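PDB 2WB0: E2A dna-binding protein from Human adenovirus 5, which binds single-stranded DNA and, by forming multimers, unwinds the template without ATP during the elongation phase of viral strand-displacement replication. Local coordinates for residues A[47-52]-A[69-74]; A[75-80]-A[322-327]. All coordinates share one frame; numbering follows the deposited sequence.

Interaction 1 (A[47-52]-A[69-74])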
loop_
_atom_site.group_PDB
_atom_site.type_symbol
_atom_site.label_atom_id
_atom_site.label_comp_id
_atom_site.label_asym_id
_atom_site.label_seq_id
_atom_site.Cartn_x
_atom_site.Cartn_y
_atom_site.Cartn_z
ATOM N N LYS A 47 -9.174 -10.792 -12.673
ATOM C CA LYS A 47 -10.516 -10.232 -12.630
ATOM C C LYS A 47 -11.494 -11.298 -13.126
ATOM O O LYS A 47 -12.575 -11.509 -12.573
ATOM C CB LYS A 47 -10.583 -8.990 -13.536
ATOM C CG LYS A 47 -11.956 -8.288 -13.591
ATOM C CD LYS A 47 -12.388 -7.732 -12.197
ATOM C CE LYS A 47 -13.770 -6.929 -12.188
ATOM N NZ LYS A 47 -13.889 -6.037 -10.924
ATOM N N THR A 48 -11.097 -12.008 -14.176
ATOM C CA THR A 48 -11.919 -13.104 -14.664
ATOM C C THR A 48 -12.126 -14.193 -13.590
ATOM O O THR A 48 -13.281 -14.641 -13.373
ATOM C CB THR A 48 -11.392 -13.677 -16.034
ATOM O OG1 THR A 48 -11.230 -12.586 -16.934
ATOM C CG2 THR A 48 -12.388 -14.616 -16.671
ATOM N N TRP A 49 -11.048 -14.563 -12.881
ATOM C CA TRP A 49 -11.141 -15.576 -11.824
ATOM C C TRP A 49 -12.047 -15.094 -10.641
ATOM O O TRP A 49 -12.874 -15.851 -10.080
ATOM C CB TRP A 49 -9.737 -15.992 -11.395
ATOM C CG TRP A 49 -9.646 -16.908 -10.177
ATOM C CD1 TRP A 49 -9.712 -18.270 -10.181
ATOM C CD2 TRP A 49 -9.394 -16.528 -8.818
ATOM N NE1 TRP A 49 -9.542 -18.770 -8.910
ATOM C CE2 TRP A 49 -9.323 -17.725 -8.052
ATOM C CE3 TRP A 49 -9.233 -15.290 -8.157
ATOM C CZ2 TRP A 49 -9.118 -17.733 -6.648
ATOM C CZ3 TRP A 49 -9.005 -15.304 -6.756
ATOM C CH2 TRP A 49 -8.942 -16.522 -6.019
ATOM N N LEU A 50 -11.921 -13.819 -10.308
ATOM C CA LEU A 50 -12.803 -13.172 -9.317
ATOM C C LEU A 50 -14.287 -13.212 -9.746
ATOM O O LEU A 50 -15.121 -13.666 -8.978
ATOM C CB LEU A 50 -12.365 -11.756 -9.160
ATOM C CG LEU A 50 -11.593 -11.208 -7.958
ATOM C CD1 LEU A 50 -11.024 -12.161 -6.835
ATOM C CD2 LEU A 50 -10.745 -9.962 -8.313
ATOM N N ASN A 51 -14.582 -12.714 -10.952
ATOM C CA ASN A 51 -15.909 -12.700 -11.547
ATOM C C ASN A 51 -16.536 -14.083 -11.467
ATOM O O ASN A 51 -17.766 -14.219 -11.421
ATOM C CB ASN A 51 -15.815 -12.337 -13.012
ATOM C CG ASN A 51 -15.746 -10.817 -13.259
ATOM O OD1 ASN A 51 -15.656 -10.363 -14.424
ATOM N ND2 ASN A 51 -15.776 -10.037 -12.200
ATOM N N GLU A 52 -15.673 -15.102 -11.440
ATOM C CA GLU A 52 -16.080 -16.500 -11.643
ATOM C C GLU A 52 -16.168 -17.215 -10.292
ATOM O O GLU A 52 -17.168 -17.897 -9.990
ATOM C CB GLU A 52 -15.106 -17.148 -12.664
ATOM C CG GLU A 52 -14.891 -18.641 -12.610
ATOM C CD GLU A 52 -13.775 -19.095 -13.588
ATOM O OE1 GLU A 52 -12.934 -19.941 -13.148
ATOM O OE2 GLU A 52 -13.736 -18.574 -14.754
ATOM N N THR A 69 -5.497 -4.738 -9.990
ATOM C CA THR A 69 -4.109 -4.384 -10.362
ATOM C C THR A 69 -3.087 -4.986 -9.418
ATOM O O THR A 69 -2.040 -5.493 -9.857
ATOM C CB THR A 69 -3.956 -2.881 -10.376
ATOM O OG1 THR A 69 -4.776 -2.415 -11.456
ATOM C CG2 THR A 69 -2.443 -2.479 -10.602
ATOM N N MET A 70 -3.398 -4.975 -8.118
ATOM C CA MET A 70 -2.455 -5.559 -7.204
ATOM C C MET A 70 -2.427 -7.074 -7.361
ATOM O O MET A 70 -1.363 -7.670 -7.274
ATOM C CB MET A 70 -2.679 -5.154 -5.741
ATOM C CG MET A 70 -2.447 -3.664 -5.473
ATOM S SD MET A 70 -0.833 -2.998 -6.032
ATOM C CE MET A 70 0.177 -4.042 -4.993
ATOM N N MET A 71 -3.575 -7.716 -7.488
ATOM C CA MET A 71 -3.521 -9.136 -7.776
ATOM C C MET A 71 -2.629 -9.397 -9.025
ATOM O O MET A 71 -1.848 -10.360 -9.055
ATOM C CB MET A 71 -4.934 -9.625 -8.104
ATOM C CG MET A 71 -5.781 -9.867 -6.847
ATOM S SD MET A 71 -7.364 -10.665 -7.226
ATOM C CE MET A 71 -6.826 -12.305 -7.328
ATOM N N GLY A 72 -2.796 -8.546 -10.030
ATOM C CA GLY A 72 -1.971 -8.630 -11.250
ATOM C C GLY A 72 -0.480 -8.596 -10.961
ATOM O O GLY A 72 0.306 -9.400 -11.499
ATOM N N ARG A 73 -0.059 -7.678 -10.116
ATOM C CA ARG A 73 1.333 -7.632 -9.757
ATOM C C ARG A 73 1.793 -8.879 -9.002
ATOM O O ARG A 73 2.948 -9.337 -9.155
ATOM C CB ARG A 73 1.577 -6.400 -8.873
ATOM C CG ARG A 73 1.317 -5.001 -9.553
ATOM C CD ARG A 73 1.883 -3.912 -8.589
ATOM N NE ARG A 73 1.437 -2.496 -8.824
ATOM C CZ ARG A 73 1.662 -1.451 -8.004
ATOM N NH1 ARG A 73 2.220 -1.605 -6.766
ATOM N NH2 ARG A 73 1.260 -0.217 -8.399
ATOM N N PHE A 74 0.936 -9.393 -8.120
ATOM C CA PHE A 74 1.335 -10.584 -7.377
ATOM C C PHE A 74 1.404 -11.776 -8.304
ATOM O O PHE A 74 2.295 -12.576 -8.170
ATOM C CB PHE A 74 0.366 -10.837 -6.230
ATOM C CG PHE A 74 0.503 -9.848 -5.138
ATOM C CD1 PHE A 74 1.768 -9.541 -4.615
ATOM C CD2 PHE A 74 -0.641 -9.163 -4.637
ATOM C CE1 PHE A 74 1.936 -8.625 -3.582
ATOM C CE2 PHE A 74 -0.474 -8.255 -3.594
ATOM C CZ PHE A 74 0.767 -7.982 -3.054
#
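M71 overlaps both W49 and L50, reaching from helix 64-83 across to helix 40-53 with its thioether end. The sulfur meets the isopropyl group of L50, with M71 SD 3.6 Å from L50 CD2. The terminal methyl turns onto the benzo part of the W49 indole, where M71 CE is 3.8 Å from W49 CZ3. The chain runs out extended through chi2 and then bends at chi3 (82°), which swings CE off the line of the chain and lets one residue serve two partners. The methyl comes to the indole obliquely. Methionine suits the place because it is long enough to span the gap between the helices and flexible enough to fit a flat and a branched neighbour at once. With CG anti to the backbone N (chi1 172°), the W49 indole is carried toward helix 64-83 with its benzo part against the methyl, while NE1 is hydrogen-bonded to E316. All three side chains are buried, so this is plain hydrophobic packing within the all-alpha region. Helix 300-315 adds to the cluster, its M309 touching both W49 and L50, and on another side of helix 64-83 M70 and F74 pack on C95 of strand 95-99.

Interaction 2 (A[75-80]-A[322-327])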
loop_
_atom_site.group_PDB
_atom_site.type_symbol
_atom_site.label_atom_id
_atom_site.label_comp_id
_atom_site.label_asym_id
_atom_site.label_seq_id
_atom_site.Cartn_x
_atom_site.Cartn_y
_atom_site.Cartn_z
ATOM N N LEU A 75 0.482 -11.872 -9.244
ATOM C CA LEU A 75 0.486 -12.962 -10.206
ATOM C C LEU A 75 1.756 -12.869 -11.059
ATOM O O LEU A 75 2.495 -13.839 -11.252
ATOM C CB LEU A 75 -0.705 -12.797 -11.130
ATOM C CG LEU A 75 -1.313 -14.048 -11.817
ATOM C CD1 LEU A 75 -2.076 -13.826 -13.099
ATOM C CD2 LEU A 75 -0.634 -15.478 -11.679
ATOM N N GLN A 76 2.015 -11.673 -11.538
ATOM C CA GLN A 76 3.300 -11.390 -12.167
ATOM C C GLN A 76 4.495 -11.855 -11.368
ATOM O O GLN A 76 5.417 -12.468 -11.913
ATOM C CB GLN A 76 3.425 -9.886 -12.494
ATOM C CG GLN A 76 4.632 -9.665 -13.508
ATOM C CD GLN A 76 4.980 -8.233 -13.711
ATOM O OE1 GLN A 76 5.083 -7.744 -14.850
ATOM N NE2 GLN A 76 5.121 -7.541 -12.635
ATOM N N ALA A 77 4.520 -11.573 -10.078
ATOM C CA ALA A 77 5.651 -11.986 -9.300
ATOM C C ALA A 77 5.776 -13.516 -9.229
ATOM O O ALA A 77 6.908 -14.057 -9.176
ATOM C CB ALA A 77 5.547 -11.390 -7.894
ATOM N N TYR A 78 4.630 -14.194 -9.154
ATOM C CA TYR A 78 4.659 -15.684 -9.051
ATOM C C TYR A 78 5.104 -16.298 -10.375
ATOM O O TYR A 78 5.910 -17.242 -10.392
ATOM C CB TYR A 78 3.301 -16.229 -8.579
ATOM C CG TYR A 78 3.225 -16.159 -7.066
ATOM C CD1 TYR A 78 4.075 -16.952 -6.258
ATOM C CD2 TYR A 78 2.307 -15.339 -6.444
ATOM C CE1 TYR A 78 4.037 -16.884 -4.840
ATOM C CE2 TYR A 78 2.246 -15.253 -5.003
ATOM C CZ TYR A 78 3.130 -16.004 -4.222
ATOM O OH TYR A 78 3.102 -15.920 -2.875
ATOM N N LEU A 79 4.651 -15.721 -11.467
ATOM C CA LEU A 79 5.054 -16.168 -12.796
ATOM C C LEU A 79 6.545 -15.979 -13.034
ATOM O O LEU A 79 7.231 -16.908 -13.475
ATOM C CB LEU A 79 4.275 -15.381 -13.844
ATOM C CG LEU A 79 3.187 -15.842 -14.777
ATOM C CD1 LEU A 79 2.777 -17.367 -14.807
ATOM C CD2 LEU A 79 2.015 -14.926 -14.681
ATOM N N GLN A 80 7.076 -14.810 -12.665
ATOM C CA GLN A 80 8.513 -14.566 -12.733
ATOM C C GLN A 80 9.300 -15.563 -11.866
ATOM O O GLN A 80 10.292 -16.164 -12.336
ATOM C CB GLN A 80 8.809 -13.116 -12.306
ATOM C CG GLN A 80 8.378 -12.128 -13.370
ATOM C CD GLN A 80 8.758 -10.663 -12.987
ATOM O OE1 GLN A 80 9.376 -10.424 -11.953
ATOM N NE2 GLN A 80 8.372 -9.710 -13.832
ATOM N N PRO A 322 5.702 -21.101 -6.154
ATOM C CA PRO A 322 7.127 -20.735 -6.046
ATOM C C PRO A 322 7.389 -19.869 -4.795
ATOM O O PRO A 322 6.432 -19.222 -4.253
ATOM C CB PRO A 322 7.368 -19.854 -7.295
ATOM C CG PRO A 322 6.247 -20.071 -8.154
ATOM C CD PRO A 322 5.091 -20.601 -7.394
ATOM N N ARG A 323 8.632 -19.879 -4.340
ATOM C CA ARG A 323 9.118 -18.874 -3.415
ATOM C C ARG A 323 8.887 -17.475 -4.026
ATOM O O ARG A 323 9.145 -17.243 -5.231
ATOM C CB ARG A 323 10.586 -19.095 -3.203
ATOM C CG ARG A 323 11.238 -18.270 -2.120
ATOM C CD ARG A 323 12.570 -18.866 -1.803
ATOM N NE ARG A 323 13.473 -17.798 -1.419
ATOM C CZ ARG A 323 13.482 -17.238 -0.210
ATOM N NH1 ARG A 323 12.652 -17.672 0.767
ATOM N NH2 ARG A 323 14.332 -16.256 0.037
ATOM N N MET A 324 8.394 -16.530 -3.217
ATOM C CA MET A 324 8.163 -15.157 -3.766
ATOM C C MET A 324 8.386 -14.276 -2.586
ATOM O O MET A 324 7.684 -14.403 -1.576
ATOM C CB MET A 324 6.723 -15.027 -4.332
ATOM C CG MET A 324 6.440 -13.759 -5.240
ATOM S SD MET A 324 6.396 -12.263 -4.242
ATOM C CE MET A 324 4.767 -12.417 -3.553
ATOM N N VAL A 325 9.417 -13.449 -2.639
ATOM C CA VAL A 325 9.794 -12.608 -1.517
ATOM C C VAL A 325 9.373 -11.166 -1.809
ATOM O O VAL A 325 9.876 -10.550 -2.761
ATOM C CB VAL A 325 11.361 -12.595 -1.340
ATOM C CG1 VAL A 325 11.831 -11.636 -0.200
ATOM C CG2 VAL A 325 11.900 -14.049 -1.180
ATOM N N VAL A 326 8.460 -10.609 -0.997
ATOM C CA VAL A 326 8.249 -9.151 -1.005
ATOM C C VAL A 326 9.373 -8.558 -0.187
ATOM O O VAL A 326 9.531 -8.959 0.975
ATOM C CB VAL A 326 6.934 -8.827 -0.322
ATOM C CG1 VAL A 326 6.728 -7.314 -0.341
ATOM C CG2 VAL A 326 5.814 -9.551 -1.065
ATOM N N PRO A 327 10.147 -7.609 -0.738
ATOM C CA PRO A 327 11.355 -7.093 -0.081
ATOM C C PRO A 327 11.043 -6.455 1.271
ATOM O O PRO A 327 10.037 -5.718 1.408
ATOM C CB PRO A 327 11.828 -5.980 -1.003
ATOM C CG PRO A 327 11.097 -6.096 -2.211
ATOM C CD PRO A 327 9.977 -7.042 -2.094
HETATM O O HOH W 1 5.103 -15.883 -1.341
#
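Y78 of helix 64-83 and M324 of the segment 322-327 meet at about a right angle, the methionine side chain lying over one face of the phenol ring. M324 CG stands 4.0 Å from the ring centroid and 14° off the normal, a CH-pi contact displaced toward the rim, and CB closes on the ring at 3.3 Å from Y78 CE1. Farther out, M324 SD sits above the same ring at 5.2 Å from its centroid, a distant Met-aromatic contact. Bends at chi2 (-72°) and chi3 (-78°) curl the methionine so that CE ends above the hydroxyl end of the ring, 3.9 Å from Y78 OH. A77, one residue earlier on the helix, has only a methyl, small enough for the methionine to pack closely: A77 CB is 3.7 Å from M324 CG. P322 takes the ring's edge, its carbonyl O lying near the ring plane 3.4 Å from Y78 CE1, and its CG rests against Y78 O. A water bridges Y78 OH, at a short 2.5 Å, and M324 O.

Farther out, R311 of helix 300-315 hydrogen-bonds Y78 OH through NE, and P322 packs on W314 of that helix. Tyrosine thus offers an apolar face to the methionine and a polar end to arginine and water; the positive guanidinium beside the oxygen would probably polarise the hydroxyl and lower its pKa somewhat.

From the N terminus, helix 40-53 runs first, and interaction 1 closes a short loop of 16 intervening residues when the chain returns as helix 64-83. Interaction 2 opens on the next turns of that same helix and closes only after 241 further residues, past both zinc sites and helix 300-315. The two loops therefore follow in series, neither nesting nor crossing. Helix 64-83 is their shared member, and the contacts, with centres about 15 Å apart, meet through packing of F74 CD1 on M324 CE at 4.3 Å. Interaction 1 holds two neighbouring helices of the all-alpha region together; interaction 2 keeps the extended segment that follows helix 300-315 against the same region.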